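PDB 2PY6: methyltransferase FkbM from Methylobacillus flagellatus KT, which probably catalyses methyl transfer, as expected of an FkbM-type methyltransferase. Local coordinates for residues P327-I332 with K352-A357; D334-I339 with H361-A366; R356-H361 with L384-D389. All coordinates share one frame; numbering follows the deposited sequence.

Interaction 1: residues P327-I332 with K352-A357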
ATOM      1  N   PRO A 327      -4.435  41.183  15.772  1.00 22.76           N
ATOM      2  CA  PRO A 327      -5.873  40.996  15.779  1.00 28.18           C
ATOM      3  C   PRO A 327      -6.428  40.918  14.350  1.00 27.14           C
ATOM      4  O   PRO A 327      -5.918  41.595  13.466  1.00 23.54           O
ATOM      5  CB  PRO A 327      -6.396  42.250  16.511  1.00 25.93           C
ATOM      6  CG  PRO A 327      -5.406  43.281  16.180  1.00 26.46           C
ATOM      7  CD  PRO A 327      -4.076  42.575  16.078  1.00 23.87           C
ATOM      8  N   ILE A 328      -7.457  40.094  14.169  1.00 28.70           N
ATOM      9  CA  ILE A 328      -8.152  39.912  12.872  1.00 29.13           C
ATOM     10  C   ILE A 328      -8.608  41.230  12.232  1.00 27.90           C
ATOM     11  O   ILE A 328      -8.449  41.404  11.032  1.00 27.17           O
ATOM     12  CB  ILE A 328      -9.361  38.940  13.030  1.00 31.54           C
ATOM     13  CG1 ILE A 328      -8.841  37.512  13.174  1.00 25.98           C
ATOM     14  CG2 ILE A 328     -10.313  38.988  11.808  1.00 28.48           C
ATOM     15  CD1 ILE A 328      -9.803  36.537  13.806  1.00 28.39           C
ATOM     16  N   ASP A 329      -9.175  42.125  13.041  1.00 24.87           N
ATOM     17  CA  ASP A 329      -9.639  43.429  12.603  1.00 27.10           C
ATOM     18  C   ASP A 329      -8.511  44.239  11.945  1.00 26.83           C
ATOM     19  O   ASP A 329      -8.764  45.051  11.087  1.00 27.58           O
ATOM     20  CB  ASP A 329     -10.187  44.258  13.783  1.00 23.21           C
ATOM     21  CG  ASP A 329     -11.523  43.762  14.311  1.00 29.58           C
ATOM     22  OD1 ASP A 329     -12.280  43.131  13.563  1.00 28.49           O
ATOM     23  OD2 ASP A 329     -11.836  44.056  15.485  1.00 29.64           O
ATOM     24  N   ASP A 330      -7.275  44.046  12.369  1.00 31.96           N
ATOM     25  CA  ASP A 330      -6.109  44.754  11.727  1.00 31.19           C
ATOM     26  C   ASP A 330      -5.544  43.984  10.524  1.00 25.66           C
ATOM     27  O   ASP A 330      -5.046  44.580   9.590  1.00 26.94           O
ATOM     28  CB  ASP A 330      -4.999  45.077  12.735  1.00 30.02           C
ATOM     29  CG  ASP A 330      -3.983  46.081  12.184  1.00 33.19           C
ATOM     30  OD1 ASP A 330      -4.392  47.152  11.684  1.00 39.37           O
ATOM     31  OD2 ASP A 330      -2.770  45.812  12.272  1.00 31.45           O
ATOM     32  N   ILE A 331      -5.631  42.665  10.546  1.00 29.74           N
ATOM     33  CA  ILE A 331      -5.096  41.814   9.452  1.00 28.26           C
ATOM     34  C   ILE A 331      -5.880  41.982   8.155  1.00 29.04           C
ATOM     35  O   ILE A 331      -5.294  42.085   7.067  1.00 32.26           O
ATOM     36  CB  ILE A 331      -5.104  40.296   9.872  1.00 29.64           C
ATOM     37  CG1 ILE A 331      -4.143  40.043  11.038  1.00 27.21           C
ATOM     38  CG2 ILE A 331      -4.746  39.378   8.682  1.00 29.31           C
ATOM     39  CD1 ILE A 331      -4.324  38.675  11.761  1.00 26.37           C
ATOM     40  N   ILE A 332      -7.206  41.967   8.274  1.00 27.43           N
ATOM     41  CA  ILE A 332      -8.109  42.080   7.125  1.00 27.16           C
ATOM     42  C   ILE A 332      -8.333  43.528   6.727  1.00 29.34           C
ATOM     43  O   ILE A 332      -8.030  44.440   7.511  1.00 26.55           O
ATOM     44  CB  ILE A 332      -9.474  41.346   7.372  1.00 27.80           C
ATOM     45  CG1 ILE A 332     -10.361  42.032   8.414  1.00 31.51           C
ATOM     46  CG2 ILE A 332      -9.231  39.877   7.736  1.00 27.32           C
ATOM     47  CD1 ILE A 332     -11.610  41.225   8.760  1.00 28.92           C
ATOM     48  N   LYS A 352     -11.779  38.417  20.383  1.00 29.59           N
ATOM     49  CA  LYS A 352     -11.732  39.800  20.850  1.00 31.69           C
ATOM     50  C   LYS A 352     -10.985  40.642  19.836  1.00 30.32           C
ATOM     51  O   LYS A 352     -11.312  41.788  19.646  1.00 30.46           O
ATOM     52  CB  LYS A 352     -11.037  39.906  22.203  1.00 33.00           C
ATOM     53  CG  LYS A 352     -11.798  39.237  23.333  1.00 32.19           C
ATOM     54  CD  LYS A 352     -10.993  39.252  24.576  1.00 32.44           C
ATOM     55  CE  LYS A 352     -11.869  38.902  25.744  1.00 34.98           C
ATOM     56  NZ  LYS A 352     -11.107  38.896  26.983  1.00 39.93           N
ATOM     57  N   GLY A 353      -9.987  40.060  19.186  1.00 28.02           N
ATOM     58  CA  GLY A 353      -9.269  40.743  18.099  1.00 29.16           C
ATOM     59  C   GLY A 353     -10.074  40.889  16.799  1.00 28.53           C
ATOM     60  O   GLY A 353      -9.616  41.534  15.860  1.00 27.94           O
ATOM     61  N   ALA A 354     -11.265  40.285  16.750  1.00 29.15           N
ATOM     62  CA  ALA A 354     -12.195  40.399  15.624  1.00 30.30           C
ATOM     63  C   ALA A 354     -13.509  41.076  16.035  1.00 29.78           C
ATOM     64  O   ALA A 354     -14.477  41.057  15.278  1.00 28.72           O
ATOM     65  CB  ALA A 354     -12.469  38.979  15.032  1.00 29.34           C
ATOM     66  N   ARG A 355     -13.545  41.727  17.202  1.00 29.38           N
ATOM     67  CA  ARG A 355     -14.802  42.287  17.693  1.00 30.86           C
ATOM     68  C   ARG A 355     -15.489  43.295  16.820  1.00 28.93           C
ATOM     69  O   ARG A 355     -16.706  43.341  16.858  1.00 24.50           O
ATOM     70  CB  ARG A 355     -14.716  42.835  19.135  1.00 29.77           C
ATOM     71  CG  ARG A 355     -13.810  43.963  19.380  1.00 37.14           C
ATOM     72  CD  ARG A 355     -13.552  44.118  20.884  1.00 39.08           C
ATOM     73  NE  ARG A 355     -12.589  45.195  21.178  1.00 45.93           N
ATOM     74  CZ  ARG A 355     -11.285  45.063  21.461  1.00 52.60           C
ATOM     75  NH1 ARG A 355     -10.666  43.878  21.532  1.00 54.47           N
ATOM     76  NH2 ARG A 355     -10.576  46.166  21.706  1.00 55.16           N
ATOM     77  N   ARG A 356     -14.733  44.104  16.080  1.00 27.63           N
ATOM     78  CA  ARG A 356     -15.303  45.106  15.191  1.00 29.72           C
ATOM     79  C   ARG A 356     -15.967  44.402  14.022  1.00 29.05           C
ATOM     80  O   ARG A 356     -17.068  44.734  13.632  1.00 26.35           O
ATOM     81  CB  ARG A 356     -14.229  46.081  14.690  1.00 28.60           C
ATOM     82  CG  ARG A 356     -13.723  47.048  15.771  1.00 34.60           C
ATOM     83  CD  ARG A 356     -12.314  47.569  15.503  1.00 38.70           C
ATOM     84  NE  ARG A 356     -12.118  47.916  14.104  1.00 41.04           N
ATOM     85  CZ  ARG A 356     -10.946  47.905  13.470  1.00 45.57           C
ATOM     86  NH1 ARG A 356      -9.808  47.589  14.093  1.00 46.15           N
ATOM     87  NH2 ARG A 356     -10.911  48.216  12.178  1.00 55.82           N
ATOM     88  N   ALA A 357     -15.299  43.401  13.475  1.00 28.86           N
ATOM     89  CA  ALA A 357     -15.867  42.649  12.365  1.00 29.49           C
ATOM     90  C   ALA A 357     -17.163  41.925  12.798  1.00 28.07           C
ATOM     91  O   ALA A 357     -18.180  41.936  12.089  1.00 26.31           O
ATOM     92  CB  ALA A 357     -14.843  41.628  11.850  1.00 29.16           C
TER

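Interaction 2: residues D334-I339 with H361-A366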
ATOM      1  N   ASP A 334     -11.397  44.449   4.853  1.00 29.92           N
ATOM      2  CA  ASP A 334     -12.753  44.518   4.381  1.00 28.07           C
ATOM      3  C   ASP A 334     -13.613  43.781   5.397  1.00 31.36           C
ATOM      4  O   ASP A 334     -13.111  43.044   6.261  1.00 32.50           O
ATOM      5  CB  ASP A 334     -12.870  43.886   2.991  1.00 28.46           C
ATOM      6  CG  ASP A 334     -14.132  44.323   2.231  1.00 33.64           C
ATOM      7  OD1 ASP A 334     -14.939  45.114   2.766  1.00 29.34           O
ATOM      8  OD2 ASP A 334     -14.325  43.871   1.085  1.00 33.86           O
ATOM      9  N   ALA A 335     -14.911  44.013   5.292  1.00 29.67           N
ATOM     10  CA  ALA A 335     -15.897  43.388   6.107  1.00 28.67           C
ATOM     11  C   ALA A 335     -16.072  41.925   5.656  1.00 32.79           C
ATOM     12  O   ALA A 335     -16.358  41.652   4.460  1.00 31.51           O
ATOM     13  CB  ALA A 335     -17.201  44.162   5.987  1.00 29.14           C
ATOM     14  N   PRO A 336     -15.843  40.968   6.595  1.00 31.72           N
ATOM     15  CA  PRO A 336     -16.026  39.573   6.231  1.00 32.23           C
ATOM     16  C   PRO A 336     -17.486  39.140   6.318  1.00 30.54           C
ATOM     17  O   PRO A 336     -18.313  39.786   6.970  1.00 30.84           O
ATOM     18  CB  PRO A 336     -15.169  38.814   7.259  1.00 28.91           C
ATOM     19  CG  PRO A 336     -15.193  39.647   8.465  1.00 30.92           C
ATOM     20  CD  PRO A 336     -15.397  41.106   7.998  1.00 32.55           C
ATOM     21  N   THR A 337     -17.779  38.071   5.605  1.00 27.25           N
ATOM     22  CA  THR A 337     -19.077  37.427   5.601  1.00 25.77           C
ATOM     23  C   THR A 337     -19.021  36.100   6.374  1.00 26.35           C
ATOM     24  O   THR A 337     -20.059  35.569   6.726  1.00 25.16           O
ATOM     25  CB  THR A 337     -19.526  37.132   4.136  1.00 25.22           C
ATOM     26  OG1 THR A 337     -18.603  36.232   3.505  1.00 29.68           O
ATOM     27  CG2 THR A 337     -19.612  38.432   3.301  1.00 30.28           C
ATOM     28  N   PHE A 338     -17.811  35.596   6.653  1.00 26.47           N
ATOM     29  CA  PHE A 338     -17.617  34.320   7.320  1.00 26.35           C
ATOM     30  C   PHE A 338     -16.278  34.271   8.031  1.00 27.77           C
ATOM     31  O   PHE A 338     -15.248  34.645   7.458  1.00 27.06           O
ATOM     32  CB  PHE A 338     -17.693  33.199   6.260  1.00 29.15           C
ATOM     33  CG  PHE A 338     -17.528  31.807   6.800  1.00 27.07           C
ATOM     34  CD1 PHE A 338     -18.289  31.361   7.887  1.00 31.85           C
ATOM     35  CD2 PHE A 338     -16.705  30.902   6.161  1.00 29.93           C
ATOM     36  CE1 PHE A 338     -18.166  30.094   8.372  1.00 30.19           C
ATOM     37  CE2 PHE A 338     -16.570  29.608   6.646  1.00 28.43           C
ATOM     38  CZ  PHE A 338     -17.303  29.196   7.753  1.00 31.32           C
ATOM     39  N   ILE A 339     -16.305  33.861   9.300  1.00 27.51           N
ATOM     40  CA  ILE A 339     -15.082  33.603  10.059  1.00 27.69           C
ATOM     41  C   ILE A 339     -15.072  32.127  10.538  1.00 28.49           C
ATOM     42  O   ILE A 339     -15.944  31.675  11.307  1.00 26.68           O
ATOM     43  CB  ILE A 339     -14.844  34.587  11.247  1.00 25.47           C
ATOM     44  CG1 ILE A 339     -14.799  36.036  10.754  1.00 29.28           C
ATOM     45  CG2 ILE A 339     -13.493  34.259  11.980  1.00 30.83           C
ATOM     46  CD1 ILE A 339     -14.941  37.062  11.834  1.00 26.79           C
ATOM     47  N   HIS A 361     -20.578  43.753  11.517  1.00 32.36           N
ATOM     48  CA  HIS A 361     -21.076  43.063  10.312  1.00 31.41           C
ATOM     49  C   HIS A 361     -21.778  41.706  10.433  1.00 31.06           C
ATOM     50  O   HIS A 361     -22.284  41.190   9.428  1.00 31.76           O
ATOM     51  CB  HIS A 361     -19.919  42.935   9.348  1.00 32.02           C
ATOM     52  CG  HIS A 361     -19.319  44.254   9.003  1.00 33.46           C
ATOM     53  ND1 HIS A 361     -19.997  45.186   8.255  1.00 32.09           N
ATOM     54  CD2 HIS A 361     -18.130  44.818   9.336  1.00 28.56           C
ATOM     55  CE1 HIS A 361     -19.247  46.271   8.136  1.00 36.81           C
ATOM     56  NE2 HIS A 361     -18.116  46.075   8.791  1.00 29.52           N
ATOM     57  N   LYS A 362     -21.778  41.130  11.631  1.00 27.59           N
ATOM     58  CA  LYS A 362     -22.429  39.878  11.896  1.00 25.43           C
ATOM     59  C   LYS A 362     -22.114  38.836  10.838  1.00 27.94           C
ATOM     60  O   LYS A 362     -23.015  38.305  10.184  1.00 25.48           O
ATOM     61  CB  LYS A 362     -23.935  40.065  11.998  1.00 25.03           C
ATOM     62  CG  LYS A 362     -24.664  38.893  12.653  1.00 27.54           C
ATOM     63  CD  LYS A 362     -26.159  38.987  12.458  1.00 28.75           C
ATOM     64  CE  LYS A 362     -26.858  37.731  12.853  1.00 33.76           C
ATOM     65  NZ  LYS A 362     -28.241  37.799  12.376  1.00 37.06           N
ATOM     66  N   PRO A 363     -20.841  38.512  10.684  1.00 26.19           N
ATOM     67  CA  PRO A 363     -20.567  37.466   9.731  1.00 28.91           C
ATOM     68  C   PRO A 363     -20.988  36.105  10.314  1.00 28.74           C
ATOM     69  O   PRO A 363     -21.137  35.960  11.547  1.00 25.30           O
ATOM     70  CB  PRO A 363     -19.065  37.531   9.581  1.00 28.16           C
ATOM     71  CG  PRO A 363     -18.575  38.106  10.819  1.00 24.50           C
ATOM     72  CD  PRO A 363     -19.640  38.971  11.377  1.00 29.95           C
ATOM     73  N   LYS A 364     -21.196  35.132   9.438  1.00 28.05           N
ATOM     74  CA  LYS A 364     -21.399  33.772   9.873  1.00 26.82           C
ATOM     75  C   LYS A 364     -20.108  33.364  10.563  1.00 24.77           C
ATOM     76  O   LYS A 364     -19.020  33.852  10.209  1.00 27.22           O
ATOM     77  CB  LYS A 364     -21.650  32.837   8.686  1.00 24.78           C
ATOM     78  CG  LYS A 364     -22.889  33.077   7.889  1.00 29.40           C
ATOM     79  CD  LYS A 364     -23.027  32.098   6.701  1.00 30.98           C
ATOM     80  CE  LYS A 364     -21.992  32.275   5.607  1.00 32.88           C
ATOM     81  NZ  LYS A 364     -22.196  33.537   4.917  1.00 30.83           N
ATOM     82  N   LEU A 365     -20.207  32.505  11.571  1.00 24.74           N
ATOM     83  CA  LEU A 365     -19.022  32.025  12.266  1.00 27.04           C
ATOM     84  C   LEU A 365     -19.081  30.520  12.419  1.00 27.12           C
ATOM     85  O   LEU A 365     -20.154  29.938  12.704  1.00 27.24           O
ATOM     86  CB  LEU A 365     -18.902  32.626  13.691  1.00 26.76           C
ATOM     87  CG  LEU A 365     -19.048  34.138  13.911  1.00 27.20           C
ATOM     88  CD1 LEU A 365     -19.112  34.464  15.392  1.00 27.92           C
ATOM     89  CD2 LEU A 365     -17.907  34.911  13.260  1.00 26.99           C
ATOM     90  N   ALA A 366     -17.915  29.907  12.274  1.00 28.26           N
ATOM     91  CA  ALA A 366     -17.722  28.473  12.558  1.00 27.38           C
ATOM     92  C   ALA A 366     -16.532  28.443  13.492  1.00 28.65           C
ATOM     93  O   ALA A 366     -15.382  28.649  13.051  1.00 26.65           O
ATOM     94  CB  ALA A 366     -17.484  27.689  11.324  1.00 23.22           C
TER
HETATM   95  O   HOH W   1     -21.013  39.976   7.067  1.00 30.35           O
HETATM   96  O   HOH W   2     -22.773  36.015   5.994  1.00 34.84           O

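Interaction 3: residues R356-H361 with L384-D389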
ATOM      1  N   ARG A 356     -14.733  44.104  16.080  1.00 27.63           N
ATOM      2  CA  ARG A 356     -15.303  45.106  15.191  1.00 29.72           C
ATOM      3  C   ARG A 356     -15.967  44.402  14.022  1.00 29.05           C
ATOM      4  O   ARG A 356     -17.068  44.734  13.632  1.00 26.35           O
ATOM      5  CB  ARG A 356     -14.229  46.081  14.690  1.00 28.60           C
ATOM      6  CG  ARG A 356     -13.723  47.048  15.771  1.00 34.60           C
ATOM      7  CD  ARG A 356     -12.314  47.569  15.503  1.00 38.70           C
ATOM      8  NE  ARG A 356     -12.118  47.916  14.104  1.00 41.04           N
ATOM      9  CZ  ARG A 356     -10.946  47.905  13.470  1.00 45.57           C
ATOM     10  NH1 ARG A 356      -9.808  47.589  14.093  1.00 46.15           N
ATOM     11  NH2 ARG A 356     -10.911  48.216  12.178  1.00 55.82           N
ATOM     12  N   ALA A 357     -15.299  43.401  13.475  1.00 28.86           N
ATOM     13  CA  ALA A 357     -15.867  42.649  12.365  1.00 29.49           C
ATOM     14  C   ALA A 357     -17.163  41.925  12.798  1.00 28.07           C
ATOM     15  O   ALA A 357     -18.180  41.936  12.089  1.00 26.31           O
ATOM     16  CB  ALA A 357     -14.843  41.628  11.850  1.00 29.16           C
ATOM     17  N   ILE A 358     -17.097  41.275  13.950  1.00 28.26           N
ATOM     18  CA  ILE A 358     -18.222  40.500  14.474  1.00 28.87           C
ATOM     19  C   ILE A 358     -19.369  41.428  14.847  1.00 28.93           C
ATOM     20  O   ILE A 358     -20.483  41.253  14.356  1.00 31.58           O
ATOM     21  CB  ILE A 358     -17.776  39.553  15.632  1.00 30.06           C
ATOM     22  CG1 ILE A 358     -16.847  38.446  15.093  1.00 33.38           C
ATOM     23  CG2 ILE A 358     -18.993  38.888  16.323  1.00 31.15           C
ATOM     24  CD1 ILE A 358     -16.030  37.709  16.193  1.00 31.82           C
ATOM     25  N   SER A 359     -19.099  42.434  15.673  1.00 29.55           N
ATOM     26  CA  SER A 359     -20.148  43.353  16.143  1.00 29.74           C
ATOM     27  C   SER A 359     -20.744  44.218  15.047  1.00 30.85           C
ATOM     28  O   SER A 359     -21.932  44.419  15.010  1.00 27.20           O
ATOM     29  CB  SER A 359     -19.624  44.284  17.255  1.00 30.16           C
ATOM     30  OG  SER A 359     -18.646  45.167  16.760  1.00 27.90           O
ATOM     31  N   GLU A 360     -19.912  44.726  14.147  1.00 33.77           N
ATOM     32  CA  GLU A 360     -20.404  45.609  13.100  1.00 36.44           C
ATOM     33  C   GLU A 360     -21.067  44.929  11.913  1.00 33.41           C
ATOM     34  O   GLU A 360     -22.033  45.459  11.389  1.00 31.39           O
ATOM     35  CB  GLU A 360     -19.277  46.501  12.600  1.00 36.29           C
ATOM     36  CG  GLU A 360     -18.746  47.439  13.664  1.00 41.86           C
ATOM     37  CD  GLU A 360     -17.542  48.264  13.180  1.00 42.62           C
ATOM     38  OE1 GLU A 360     -17.258  48.295  11.954  1.00 51.07           O
ATOM     39  OE2 GLU A 360     -16.872  48.867  14.042  1.00 51.60           O
ATOM     40  N   HIS A 361     -20.578  43.753  11.517  1.00 32.36           N
ATOM     41  CA  HIS A 361     -21.076  43.063  10.312  1.00 31.41           C
ATOM     42  C   HIS A 361     -21.778  41.706  10.433  1.00 31.06           C
ATOM     43  O   HIS A 361     -22.284  41.190   9.428  1.00 31.76           O
ATOM     44  CB  HIS A 361     -19.919  42.935   9.348  1.00 32.02           C
ATOM     45  CG  HIS A 361     -19.319  44.254   9.003  1.00 33.46           C
ATOM     46  ND1 HIS A 361     -19.997  45.186   8.255  1.00 32.09           N
ATOM     47  CD2 HIS A 361     -18.130  44.818   9.336  1.00 28.56           C
ATOM     48  CE1 HIS A 361     -19.247  46.271   8.136  1.00 36.81           C
ATOM     49  NE2 HIS A 361     -18.116  46.075   8.791  1.00 29.52           N
ATOM     50  N   LEU A 384     -21.906  36.587  22.095  1.00 30.48           N
ATOM     51  CA  LEU A 384     -23.237  37.165  22.321  1.00 30.02           C
ATOM     52  C   LEU A 384     -23.206  38.510  23.028  1.00 30.23           C
ATOM     53  O   LEU A 384     -24.109  39.309  22.880  1.00 33.28           O
ATOM     54  CB  LEU A 384     -24.140  36.201  23.087  1.00 28.04           C
ATOM     55  CG  LEU A 384     -24.535  34.917  22.373  1.00 33.79           C
ATOM     56  CD1 LEU A 384     -25.401  34.040  23.274  1.00 37.59           C
ATOM     57  CD2 LEU A 384     -25.230  35.214  21.068  1.00 35.31           C
ATOM     58  N   SER A 385     -22.147  38.777  23.777  1.00 33.62           N
ATOM     59  CA  SER A 385     -22.004  40.042  24.473  1.00 29.39           C
ATOM     60  C   SER A 385     -21.680  41.159  23.466  1.00 28.82           C
ATOM     61  O   SER A 385     -21.916  42.327  23.734  1.00 29.09           O
ATOM     62  CB  SER A 385     -20.891  39.937  25.544  1.00 32.49           C
ATOM     63  OG  SER A 385     -19.582  40.000  24.979  1.00 34.41           O
ATOM     64  N   ILE A 386     -21.131  40.811  22.309  1.00 27.45           N
ATOM     65  CA  ILE A 386     -20.794  41.815  21.312  1.00 27.80           C
ATOM     66  C   ILE A 386     -21.748  41.831  20.111  1.00 27.60           C
ATOM     67  O   ILE A 386     -21.783  42.801  19.363  1.00 23.73           O
ATOM     68  CB  ILE A 386     -19.329  41.685  20.820  1.00 27.37           C
ATOM     69  CG1 ILE A 386     -19.068  40.329  20.163  1.00 30.89           C
ATOM     70  CG2 ILE A 386     -18.362  41.987  21.972  1.00 30.15           C
ATOM     71  CD1 ILE A 386     -17.782  40.269  19.370  1.00 25.81           C
ATOM     72  N   ARG A 387     -22.496  40.750  19.929  1.00 26.70           N
ATOM     73  CA  ARG A 387     -23.456  40.632  18.843  1.00 27.41           C
ATOM     74  C   ARG A 387     -24.556  39.685  19.331  1.00 27.83           C
ATOM     75  O   ARG A 387     -24.557  38.478  18.986  1.00 27.49           O
ATOM     76  CB  ARG A 387     -22.750  40.063  17.624  1.00 25.14           C
ATOM     77  CG  ARG A 387     -23.619  40.055  16.393  1.00 29.05           C
ATOM     78  CD  ARG A 387     -23.725  41.434  15.804  1.00 32.40           C
ATOM     79  NE  ARG A 387     -24.998  41.619  15.111  1.00 35.41           N
ATOM     80  CZ  ARG A 387     -25.295  42.667  14.361  1.00 27.55           C
ATOM     81  NH1 ARG A 387     -24.383  43.594  14.093  1.00 28.28           N
ATOM     82  NH2 ARG A 387     -26.488  42.740  13.803  1.00 27.25           N
ATOM     83  N   PRO A 388     -25.476  40.204  20.167  1.00 28.62           N
ATOM     84  CA  PRO A 388     -26.497  39.344  20.806  1.00 29.59           C
ATOM     85  C   PRO A 388     -27.606  38.738  19.933  1.00 29.38           C
ATOM     86  O   PRO A 388     -28.263  37.822  20.395  1.00 31.47           O
ATOM     87  CB  PRO A 388     -27.113  40.254  21.901  1.00 29.73           C
ATOM     88  CG  PRO A 388     -26.778  41.610  21.559  1.00 29.13           C
ATOM     89  CD  PRO A 388     -25.589  41.610  20.601  1.00 31.45           C
ATOM     90  N   ASP A 389     -27.771  39.195  18.688  1.00 28.93           N
ATOM     91  CA  ASP A 389     -28.826  38.695  17.789  1.00 29.79           C
ATOM     92  C   ASP A 389     -28.447  37.433  16.982  1.00 30.11           C
ATOM     93  O   ASP A 389     -29.191  37.028  16.096  1.00 27.04           O
ATOM     94  CB  ASP A 389     -29.309  39.816  16.836  1.00 29.71           C
ATOM     95  CG  ASP A 389     -28.239  40.265  15.833  1.00 33.63           C
ATOM     96  OD1 ASP A 389     -27.057  39.896  15.986  1.00 32.16           O
ATOM     97  OD2 ASP A 389     -28.594  41.012  14.900  1.00 32.22           O
TER

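Interaction 1: residues P327-I332 with K352-A357
P327 and G353 bring their backbones together, their CA atoms 4.1 Å apart, and the amide of D329 closes the contact with an almost straight bond to G353 O (2.9 Å, 175° at the hydrogen). The segments meet where two helices begin: P327 and A354 hold the N-cap positions of helices 328-331 and 355-361. The absence of a CB on G353 permits its close approach to P327. D329 carries the polar contact. Its CG lies anti to the carbonyl carbon (chi1 -72°), and the carboxylate faces the first turn of helix 355-361. There OD2 accepts from R356 N at 3.0 Å and OD1 from A357 N, also at 3.0 Å, each on the syn side. The positive end of that helix would be expected to stabilise the negative charge. The R356 chain bends at chi3, and D329 CB lies against one face of its guanidinium, 3.3 Å from the plane and offset toward the rim. An alanine in place of D329 would probably leave R356 N and A357 N without these acceptors and the helix start less firmly tied. Apolar contact is added by I328, whose CB packs on A354 CB at 3.7 Å. A carboxylate gripping two first-turn N-H groups is a recognised way of holding a helix start; this helix belongs to the beta-alpha-beta crossover between strands 338-341 and 364-368 of the Rossmann-like domain.

Interaction 2: residues D334-I339 with H361-A366
F338 pairs with K364 and I339 with L365 in parallel register, joined by backbone bonds from K364 N to T337 O (3.0 Å), I339 N to K364 O (2.9 Å) and A366 N to I339 O (2.8 Å). On one face of the sheet I339 and L365 lie side by side and point the same way, with I339 CB 3.7 Å from L365 CD2, while I339 CD1 reaches P363 CG. On the other, the side chains of F338 and K364 cross at about a right angle. F338 CG is anti to the backbone N (chi1 -179°), and the far ring atoms CE1 and CZ each meet A366 CB at 3.9 Å. K364 curls back through bends at chi3 and chi4; its NZ salt-bridges E228, makes a weak bond to T337 O and shares a water with that carbonyl. Before the strands, A335 CB sits over the centre of the H361 ring, 3.4 Å above its plane, a CH-pi contact, and a second water links P336 O to H361 O. Strand 229-233 continues the sheet beside 338-341, strand 404-408 runs antiparallel beside 364-368, and I358 of helix 355-361 covers I339 and L365.

Interaction 3: residues R356-H361 with L384-D389
R387 reaches across to the last turn of helix 355-361, touching I358 and S359 in succession along its length. Its CB starts beside the branch methyl I358 CG2, at 4.1 Å. CG, anti to the backbone N (chi1 -173°), passes I358 O at 3.9 Å. A bend at chi2 (77°) then sets CD, which lies 3.6 Å from I358 O and equally near S359 O. At the tip the nitrogens divide between two partners. NH1 donates to S359 O at 2.7 Å, the carbonyl oxygen lying only 8° out of the guanidinium plane. NE binds D389 OD1 at 2.8 Å and NH2 binds D389 OD2 at 2.9 Å, a side-on, two-nitrogen salt bridge within the same segment. Three bonds near the plane of the group thus fix the rotation of the guanidinium, and D389 acts as a second-shell residue that steadies the donor to S359. The negative end of the helix would probably favour the positive charge beside it. Next to this polar junction, I386 supplies the apolar part of the contact: the side chains of I358 and I386 meet at an angle, and CD1 of I386 lies 3.6 Å from CG2 of I358. S359 presents CB to I386 O, while its OG bonds back to R355 O in its own helix. The contact joins the end of helix 355-361, which leads into strand 364-368, to the segment in which helix 375-386 gives way to the loop before strand 392-396; K362 lies against R387 and D389, and I358 also packs on Y390.

Overall arrangement
The three interactions lie close together in the Rossmann-like domain, their centres 10 to 12 Å from one another, and helix 355-361 links them. Interaction 1 holds its start, interaction 3 its last turn, and interaction 2 pairs the strands on either side of it in the sequence. A357, bonded in interaction 1, also packs its CB on P336 CD of interaction 2 at 3.9 Å, and its O on P363 CD at 3.4 Å. R355 CA lies 4.0 Å from I386 CD1, joining interactions 1 and 3. Between interactions 2 and 3, K362 CB approaches R387 NE at 3.6 Å. Helix 355-361 is thus packed against two neighbouring interior strands of the sheet, as expected of a beta-alpha-beta crossover.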